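Local coordinates for protein 3-phosphoshikimate 1-carboxyvinyltransferase (Streptomyces sviceus, PDB 7M0O) that probably transfers the enolpyruvyl group of phosphoenolpyruvate to the 5-hydroxyl of shikimate-3-phosphate, a late step of chorismate biosynthesis, at residues N318-K322 / E323-L327. Residues are numbered along the deposited sequence; the frame is centred on the assembly and turned at random.
Sequences NTRVK and ECDRL. With PO4 (phosphate ion), chain B.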
loop_
_atom_site.group_PDB
_atom_site.type_symbol
_atom_site.label_atom_id
_atom_site.label_comp_id
_atom_site.label_asym_id
_atom_site.label_seq_id
_atom_site.Cartn_x
_atom_site.Cartn_y
_atom_site.Cartn_z
ATOM N N ASN A 318 -3.535 -11.966 -14.084
ATOM C CA ASN A 318 -4.113 -11.162 -13.009
ATOM C C ASN A 318 -4.401 -9.736 -13.455
ATOM O O ASN A 318 -5.295 -9.088 -12.901
ATOM C CB ASN A 318 -3.196 -11.167 -11.771
ATOM C CG ASN A 318 -1.702 -11.027 -12.117
ATOM O OD1 ASN A 318 -1.344 -10.547 -13.190
ATOM N ND2 ASN A 318 -0.833 -11.462 -11.202
ATOM N N THR A 319 -3.667 -9.225 -14.447
ATOM C CA THR A 319 -3.902 -7.852 -14.878
ATOM C C THR A 319 -5.230 -7.684 -15.608
ATOM O O THR A 319 -5.689 -6.547 -15.768
ATOM C CB THR A 319 -2.776 -7.344 -15.788
ATOM O OG1 THR A 319 -2.753 -8.075 -17.023
ATOM C CG2 THR A 319 -1.416 -7.504 -15.100
ATOM N N ARG A 320 -5.832 -8.779 -16.086
ATOM C CA ARG A 320 -7.065 -8.685 -16.854
ATOM C C ARG A 320 -8.282 -8.497 -15.964
ATOM O O ARG A 320 -9.315 -8.016 -16.441
ATOM C CB ARG A 320 -7.263 -9.938 -17.718
ATOM C CG ARG A 320 -6.387 -9.998 -18.964
ATOM C CD ARG A 320 -6.915 -11.056 -19.930
ATOM N NE ARG A 320 -6.082 -11.264 -21.110
ATOM C CZ ARG A 320 -6.204 -10.596 -22.252
ATOM N NH1 ARG A 320 -5.412 -10.876 -23.272
ATOM N NH2 ARG A 320 -7.112 -9.633 -22.371
ATOM N N VAL A 321 -8.173 -8.848 -14.685
ATOM C CA VAL A 321 -9.318 -8.905 -13.792
ATOM C C VAL A 321 -9.262 -7.797 -12.742
ATOM O O VAL A 321 -9.899 -7.899 -11.696
ATOM C CB VAL A 321 -9.436 -10.295 -13.153
ATOM C CG1 VAL A 321 -9.520 -11.349 -14.242
ATOM C CG2 VAL A 321 -8.226 -10.572 -12.263
ATOM N N LYS A 322 -8.502 -6.737 -13.008
ATOM C CA LYS A 322 -8.602 -5.513 -12.226
ATOM C C LYS A 322 -9.920 -4.833 -12.602
ATOM O O LYS A 322 -10.760 -5.400 -13.307
ATOM C CB LYS A 322 -7.397 -4.607 -12.472
ATOM C CG LYS A 322 -6.033 -5.272 -12.270
ATOM C CD LYS A 322 -5.768 -5.609 -10.814
ATOM C CE LYS A 322 -5.638 -4.358 -9.966
ATOM N NZ LYS A 322 -5.238 -4.687 -8.567
ATOM N N GLU A 323 -10.118 -3.591 -12.145
ATOM C CA GLU A 323 -11.377 -2.921 -12.457
ATOM C C GLU A 323 -11.480 -2.626 -13.948
ATOM O O GLU A 323 -12.588 -2.563 -14.496
ATOM C CB GLU A 323 -11.524 -1.656 -11.609
ATOM C CG GLU A 323 -11.780 -1.972 -10.129
ATOM C CD GLU A 323 -12.149 -0.756 -9.298
ATOM O OE1 GLU A 323 -11.804 0.374 -9.695
ATOM O OE2 GLU A 323 -12.791 -0.934 -8.239
ATOM N N CYS A 324 -10.344 -2.487 -14.623
ATOM C CA CYS A 324 -10.287 -2.540 -16.072
ATOM C C CYS A 324 -9.306 -3.639 -16.462
ATOM O O CYS A 324 -8.416 -4.001 -15.684
ATOM C CB CYS A 324 -9.875 -1.165 -16.687
ATOM S SG CYS A 324 -8.104 -0.624 -16.631
ATOM N N ASP A 325 -9.502 -4.204 -17.648
ATOM C CA ASP A 325 -8.539 -5.159 -18.195
ATOM C C ASP A 325 -7.308 -4.360 -18.610
ATOM O O ASP A 325 -7.311 -3.694 -19.641
ATOM C CB ASP A 325 -9.145 -5.938 -19.361
ATOM C CG ASP A 325 -8.216 -7.043 -19.888
ATOM O OD1 ASP A 325 -6.985 -6.855 -19.827
ATOM O OD2 ASP A 325 -8.705 -8.092 -20.378
ATOM N N ARG A 326 -6.247 -4.429 -17.800
ATOM C CA ARG A 326 -5.061 -3.605 -18.031
ATOM C C ARG A 326 -4.217 -4.113 -19.184
ATOM O O ARG A 326 -3.517 -3.319 -19.828
ATOM C CB ARG A 326 -4.191 -3.543 -16.770
ATOM C CG ARG A 326 -4.738 -2.649 -15.689
ATOM C CD ARG A 326 -3.856 -2.646 -14.458
ATOM N NE ARG A 326 -4.365 -1.687 -13.490
ATOM C CZ ARG A 326 -3.971 -1.596 -12.224
ATOM N NH1 ARG A 326 -3.063 -2.419 -11.731
ATOM N NH2 ARG A 326 -4.493 -0.664 -11.442
ATOM N N LEU A 327 -4.267 -5.417 -19.451
ATOM C CA LEU A 327 -3.613 -5.966 -20.627
ATOM C C LEU A 327 -4.234 -5.389 -21.895
ATOM O O LEU A 327 -3.527 -4.841 -22.747
ATOM C CB LEU A 327 -3.695 -7.496 -20.595
ATOM C CG LEU A 327 -2.692 -8.310 -21.425
ATOM C CD1 LEU A 327 -2.507 -9.747 -20.906
ATOM C CD2 LEU A 327 -3.107 -8.339 -22.886
HETATM P P PO4 B . -3.695 -1.107 -7.714
HETATM O O1 PO4 B . -2.971 -2.096 -6.839
HETATM O O2 PO4 B . -3.128 -1.229 -9.106
HETATM O O3 PO4 B . -3.479 0.277 -7.151
HETATM O O4 PO4 B . -5.156 -1.471 -7.685
#
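Arg-320 and Asp-325 lie alongside each other and point the same way, joined by a salt bridge. NH2 of Arg-320 meets OD2 of Asp-325 at 3.0 Å, on the syn side of the carboxylate and near the guanidinium plane. The two flat groups are nearly perpendicular, 89° apart. CG of Asp-325 stands anti to its backbone N (chi1 -175°), which lays the carboxylate along the aliphatic part of Arg-320. Leu-327 lies over one guanidinium face, toward its rim, with CD2 3.4 Å from NH1 of Arg-320. NH2 of Arg-320 also makes a salt bridge with Glu-328, while the carbonyls of Gly-344 and Pro-345 take NH1 and NE. Asp-325 is the N-cap residue, and its OD1 accepts the N-H of Glu-328.

The backbone closes the turn: N of Arg-326 donates to O of Thr-319 at 3.0 Å. On the other flank, Lys-322 bends at chi2 and chi3 and brings CE over one face of the Arg-326 guanidinium, toward its rim, 3.7 Å from NH1. Both residues reach a phosphate ion, probably from the crystallisation liquor. NH1 and NH2 of Arg-326 grip its O2 in a fork, at 2.9 and 2.8 Å. NZ of Lys-322 bonds weakly to O4. Lys-322 is predicted to bind 3-phosphoshikimate and Arg-326 phosphoenolpyruvate.

The turn links strand 311-314 to helix 326-336, with Arg-326 paired through NE to Asp-365 and packed against helices 297-303 and 366-375.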